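Local atomic coordinates of aminopeptidase P; XAA-pro aminopeptidase (Streptococcus thermophilus, PDB entry 3IL0), a protein that is probably a metal-dependent aminopeptidase of the M24B family, of which this chain supplies the creatinase/prolidase N-terminal domain rather than the whole enzyme. Residues 86-98 with 108-121. Sequence-based numbering, arbitrary orientation.
Sequences VEVDKLETIGFDN and LQAIFEGYTLSPQT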
loop_
_atom_site.group_PDB
_atom_site.type_symbol
_atom_site.label_atom_id
_atom_site.label_comp_id
_atom_site.label_asym_id
_atom_site.label_seq_id
_atom_site.Cartn_x
_atom_site.Cartn_y
_atom_site.Cartn_z
ATOM N N VAL A 86 4.588 4.590 -9.725
ATOM C CA VAL A 86 4.216 5.989 -9.548
ATOM C C VAL A 86 4.574 6.844 -10.785
ATOM O O VAL A 86 3.802 7.674 -11.232
ATOM C CB VAL A 86 4.886 6.565 -8.252
ATOM C CG1 VAL A 86 4.947 8.057 -8.297
ATOM C CG2 VAL A 86 4.078 6.056 -6.970
ATOM N N GLU A 87 5.766 6.642 -11.286
ATOM C CA GLU A 87 6.183 7.179 -12.543
ATOM C C GLU A 87 5.413 6.740 -13.749
ATOM O O GLU A 87 4.944 7.586 -14.499
ATOM C CB GLU A 87 7.586 6.759 -12.813
ATOM C CG GLU A 87 8.479 7.726 -12.253
ATOM C CD GLU A 87 9.871 7.511 -12.722
ATOM O OE1 GLU A 87 10.652 7.013 -11.857
ATOM O OE2 GLU A 87 10.146 7.865 -13.931
ATOM N N VAL A 88 5.280 5.432 -13.943
ATOM C CA VAL A 88 4.562 4.987 -15.115
ATOM C C VAL A 88 3.145 5.576 -15.095
ATOM O O VAL A 88 2.704 6.155 -16.112
ATOM C CB VAL A 88 4.631 3.463 -15.337
ATOM C CG1 VAL A 88 3.689 3.044 -16.452
ATOM C CG2 VAL A 88 6.104 3.064 -15.692
ATOM N N ASP A 89 2.464 5.469 -13.961
ATOM C CA ASP A 89 1.087 5.966 -13.802
ATOM C C ASP A 89 0.996 7.465 -13.562
ATOM O O ASP A 89 -0.070 8.031 -13.538
ATOM C CB ASP A 89 0.374 5.222 -12.723
ATOM C CG ASP A 89 0.187 3.727 -13.056
ATOM O OD1 ASP A 89 0.471 3.276 -14.221
ATOM O OD2 ASP A 89 -0.231 2.976 -12.137
ATOM N N LYS A 90 2.117 8.124 -13.433
ATOM C CA LYS A 90 2.126 9.567 -13.360
ATOM C C LYS A 90 1.365 10.070 -12.097
ATOM O O LYS A 90 0.576 11.004 -12.172
ATOM C CB LYS A 90 1.495 10.125 -14.645
ATOM C CG LYS A 90 2.442 10.129 -15.883
ATOM C CD LYS A 90 1.708 9.776 -17.140
ATOM C CE LYS A 90 0.723 10.790 -17.750
ATOM N NZ LYS A 90 0.618 10.477 -19.292
ATOM N N LEU A 91 1.584 9.456 -10.947
ATOM C CA LEU A 91 0.772 9.785 -9.766
ATOM C C LEU A 91 1.462 10.957 -9.071
ATOM O O LEU A 91 2.636 11.141 -9.236
ATOM C CB LEU A 91 0.613 8.567 -8.859
ATOM C CG LEU A 91 -0.016 7.332 -9.513
ATOM C CD1 LEU A 91 -0.263 6.226 -8.499
ATOM C CD2 LEU A 91 -1.335 7.680 -10.192
ATOM N N GLU A 92 0.739 11.767 -8.308
ATOM C CA GLU A 92 1.370 12.885 -7.639
ATOM C C GLU A 92 1.429 12.829 -6.092
ATOM O O GLU A 92 2.434 13.169 -5.487
ATOM C CB GLU A 92 0.646 14.142 -8.062
ATOM C CG GLU A 92 1.101 15.368 -7.321
ATOM C CD GLU A 92 2.616 15.531 -7.338
ATOM O OE1 GLU A 92 3.241 15.102 -8.346
ATOM O OE2 GLU A 92 3.182 16.092 -6.361
ATOM N N THR A 93 0.327 12.455 -5.468
ATOM C CA THR A 93 0.193 12.501 -4.060
ATOM C C THR A 93 0.055 11.077 -3.506
ATOM O O THR A 93 -0.944 10.338 -3.728
ATOM C CB THR A 93 -0.975 13.434 -3.684
ATOM O OG1 THR A 93 -2.203 12.793 -3.986
ATOM C CG2 THR A 93 -0.926 14.712 -4.490
ATOM N N ILE A 94 1.086 10.716 -2.745
ATOM C CA ILE A 94 1.222 9.414 -2.100
ATOM C C ILE A 94 0.919 9.620 -0.593
ATOM O O ILE A 94 1.556 10.413 0.102
ATOM C CB ILE A 94 2.631 8.843 -2.393
ATOM C CG1 ILE A 94 2.885 8.864 -3.909
ATOM C CG2 ILE A 94 2.792 7.426 -1.898
ATOM C CD1 ILE A 94 4.335 8.447 -4.291
ATOM N N GLY A 95 -0.139 8.987 -0.126
ATOM C CA GLY A 95 -0.445 8.998 1.274
ATOM C C GLY A 95 0.408 8.005 2.024
ATOM O O GLY A 95 0.798 6.973 1.494
ATOM N N PHE A 96 0.710 8.300 3.274
ATOM C CA PHE A 96 1.369 7.280 4.156
ATOM C C PHE A 96 0.822 7.453 5.565
ATOM O O PHE A 96 0.309 8.489 5.884
ATOM C CB PHE A 96 2.883 7.429 4.157
ATOM C CG PHE A 96 3.358 8.757 4.764
ATOM C CD1 PHE A 96 3.728 8.806 6.066
ATOM C CD2 PHE A 96 3.410 9.935 3.984
ATOM C CE1 PHE A 96 4.114 10.025 6.666
ATOM C CE2 PHE A 96 3.767 11.117 4.525
ATOM C CZ PHE A 96 4.156 11.178 5.896
ATOM N N ASP A 97 0.938 6.426 6.382
ATOM C CA ASP A 97 0.460 6.458 7.744
ATOM C C ASP A 97 1.396 7.232 8.694
ATOM O O ASP A 97 2.610 7.047 8.717
ATOM C CB ASP A 97 0.258 5.016 8.161
ATOM C CG ASP A 97 -0.146 4.847 9.582
ATOM O OD1 ASP A 97 -0.583 5.784 10.314
ATOM O OD2 ASP A 97 0.101 3.715 9.991
ATOM N N ASN A 98 0.808 8.152 9.431
ATOM C CA ASN A 98 1.588 9.100 10.215
ATOM C C ASN A 98 2.171 8.516 11.486
ATOM O O ASN A 98 2.906 9.173 12.173
ATOM C CB ASN A 98 0.841 10.404 10.457
ATOM C CG ASN A 98 -0.285 10.269 11.438
ATOM O OD1 ASN A 98 -0.531 9.182 12.011
ATOM N ND2 ASN A 98 -0.955 11.410 11.715
ATOM N N LEU A 108 11.319 7.689 2.812
ATOM C CA LEU A 108 10.319 8.031 1.786
ATOM C C LEU A 108 10.603 9.333 1.078
ATOM O O LEU A 108 10.295 9.483 -0.149
ATOM C CB LEU A 108 8.877 8.142 2.354
ATOM C CG LEU A 108 8.167 6.893 2.966
ATOM C CD1 LEU A 108 6.854 7.260 3.720
ATOM C CD2 LEU A 108 7.884 5.792 1.953
ATOM N N GLN A 109 11.072 10.327 1.826
ATOM C CA GLN A 109 11.399 11.605 1.177
ATOM C C GLN A 109 12.508 11.413 0.139
ATOM O O GLN A 109 12.453 12.024 -0.920
ATOM C CB GLN A 109 11.854 12.661 2.142
ATOM C CG GLN A 109 10.751 13.471 2.770
ATOM C CD GLN A 109 11.318 14.568 3.687
ATOM O OE1 GLN A 109 10.821 15.677 3.690
ATOM N NE2 GLN A 109 12.361 14.252 4.458
ATOM N N ALA A 110 13.471 10.536 0.415
ATOM C CA ALA A 110 14.541 10.297 -0.545
ATOM C C ALA A 110 13.970 9.499 -1.749
ATOM O O ALA A 110 14.036 9.934 -2.916
ATOM C CB ALA A 110 15.732 9.591 0.135
ATOM N N ILE A 111 13.315 8.378 -1.492
ATOM C CA ILE A 111 12.865 7.559 -2.570
ATOM C C ILE A 111 11.855 8.240 -3.450
ATOM O O ILE A 111 11.806 7.971 -4.647
ATOM C CB ILE A 111 12.295 6.305 -2.030
ATOM C CG1 ILE A 111 13.457 5.496 -1.436
ATOM C CG2 ILE A 111 11.572 5.560 -3.125
ATOM C CD1 ILE A 111 13.099 4.217 -0.816
ATOM N N PHE A 112 11.012 9.079 -2.871
ATOM C CA PHE A 112 9.926 9.681 -3.589
ATOM C C PHE A 112 10.172 11.148 -3.797
ATOM O O PHE A 112 9.271 11.918 -3.997
ATOM C CB PHE A 112 8.569 9.433 -2.911
ATOM C CG PHE A 112 8.136 7.984 -2.901
ATOM C CD1 PHE A 112 7.456 7.436 -3.985
ATOM C CD2 PHE A 112 8.396 7.182 -1.827
ATOM C CE1 PHE A 112 7.079 6.091 -3.986
ATOM C CE2 PHE A 112 8.033 5.878 -1.820
ATOM C CZ PHE A 112 7.373 5.320 -2.907
ATOM N N GLU A 113 11.418 11.538 -3.861
ATOM C CA GLU A 113 11.753 12.956 -4.069
ATOM C C GLU A 113 11.055 13.441 -5.335
ATOM O O GLU A 113 11.046 12.751 -6.335
ATOM C CB GLU A 113 13.267 13.092 -4.202
ATOM C CG GLU A 113 13.827 14.331 -3.603
ATOM C CD GLU A 113 15.361 14.328 -3.612
ATOM O OE1 GLU A 113 15.991 14.343 -2.497
ATOM O OE2 GLU A 113 15.932 14.300 -4.743
ATOM N N GLY A 114 10.407 14.590 -5.277
ATOM C CA GLY A 114 9.661 15.113 -6.417
ATOM C C GLY A 114 8.180 14.830 -6.430
ATOM O O GLY A 114 7.465 15.368 -7.289
ATOM N N TYR A 115 7.710 13.958 -5.529
ATOM C CA TYR A 115 6.292 13.705 -5.343
ATOM C C TYR A 115 5.807 14.302 -4.022
ATOM O O TYR A 115 6.577 14.649 -3.191
ATOM C CB TYR A 115 6.019 12.189 -5.355
ATOM C CG TYR A 115 6.564 11.526 -6.567
ATOM C CD1 TYR A 115 5.819 11.478 -7.717
ATOM C CD2 TYR A 115 7.868 11.005 -6.593
ATOM C CE1 TYR A 115 6.319 10.904 -8.862
ATOM C CE2 TYR A 115 8.384 10.453 -7.757
ATOM C CZ TYR A 115 7.587 10.401 -8.881
ATOM O OH TYR A 115 8.013 9.831 -10.072
ATOM N N THR A 116 4.506 14.392 -3.826
ATOM C CA THR A 116 3.958 14.968 -2.615
ATOM C C THR A 116 3.635 13.776 -1.714
ATOM O O THR A 116 2.850 12.902 -2.101
ATOM C CB THR A 116 2.662 15.769 -2.975
ATOM O OG1 THR A 116 2.993 16.805 -3.916
ATOM C CG2 THR A 116 2.003 16.396 -1.760
ATOM N N LEU A 117 4.277 13.711 -0.557
ATOM C CA LEU A 117 3.945 12.760 0.501
ATOM C C LEU A 117 2.912 13.391 1.424
ATOM O O LEU A 117 3.071 14.524 1.906
ATOM C CB LEU A 117 5.202 12.355 1.285
ATOM C CG LEU A 117 6.248 11.558 0.481
ATOM C CD1 LEU A 117 7.524 11.346 1.307
ATOM C CD2 LEU A 117 5.711 10.258 0.081
ATOM N N SER A 118 1.849 12.659 1.685
ATOM C CA SER A 118 0.709 13.204 2.417
ATOM C C SER A 118 0.423 12.351 3.675
ATOM O O SER A 118 -0.034 11.231 3.575
ATOM C CB SER A 118 -0.507 13.187 1.494
ATOM O OG SER A 118 -1.699 13.170 2.260
ATOM N N PRO A 119 0.737 12.877 4.851
ATOM C CA PRO A 119 0.531 12.059 6.032
ATOM C C PRO A 119 -0.949 11.853 6.320
ATOM O O PRO A 119 -1.730 12.787 6.216
ATOM C CB PRO A 119 1.193 12.868 7.132
ATOM C CG PRO A 119 1.182 14.253 6.604
ATOM C CD PRO A 119 1.426 14.118 5.154
ATOM N N GLN A 120 -1.318 10.659 6.719
ATOM C CA GLN A 120 -2.720 10.311 6.988
ATOM C C GLN A 120 -2.933 9.933 8.450
ATOM O O GLN A 120 -2.113 9.259 9.039
ATOM C CB GLN A 120 -3.115 9.135 6.053
ATOM C CG GLN A 120 -3.031 9.476 4.569
ATOM C CD GLN A 120 -4.070 10.502 4.215
ATOM O OE1 GLN A 120 -3.773 11.612 3.754
ATOM N NE2 GLN A 120 -5.293 10.168 4.498
ATOM N N THR A 121 -4.029 10.391 9.049
ATOM C CA THR A 121 -4.411 9.969 10.394
ATOM C C THR A 121 -5.500 8.915 10.375
ATOM O O THR A 121 -6.605 9.185 9.927
ATOM C CB THR A 121 -4.969 11.129 11.186
ATOM O OG1 THR A 121 -3.987 12.171 11.176
ATOM C CG2 THR A 121 -5.255 10.715 12.608
#
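Ile94 and Leu117 are paired on neighbouring parallel strands, 93-97 and 116-120, their side chains next to each other on one face of the sheet. Six backbone bonds run from Thr116 N to Glu92 O through to Asn98 N to Gln120 O; Ile94 N to Thr116 O (2.9 Å, N-H...O 165°) and Ser118 N to Ile94 O (2.8 Å) reach either side of Leu117. Packing is dense on the face carrying Ile94, Leu117 and Phe96. Ile94 CD1 reaches Phe112 CD1 at 3.3 Å, arriving obliquely to the ring, while Val86 CG1 stands over one face of Tyr115, 3.6 Å from its centroid, a CH-pi contact. With CG between the backbone N and carbonyl carbon (chi1 65°), the Phe96 ring turns over strand 116-120; Pro119 CA lies over one face, offset toward the rim, a CH-pi contact 3.9 Å from the centroid, and Leu108 CD1 packs obliquely. At the solvent side, exposed Thr116 donates from OG1 to the anti lone pair of exposed Glu92 OE2 (2.6 Å). Opposite Ile94's face, Ser118 and Gln120, joined by a weak OG-OE1 bond, pack on Leu20. The strands and helix 102-111 form a beta-alpha-beta unit. Strand 116-120 is outermost within the chain; strand 93-97 also pairs with strand 22-25, and helix 78-88 packs against Leu108 and Phe112.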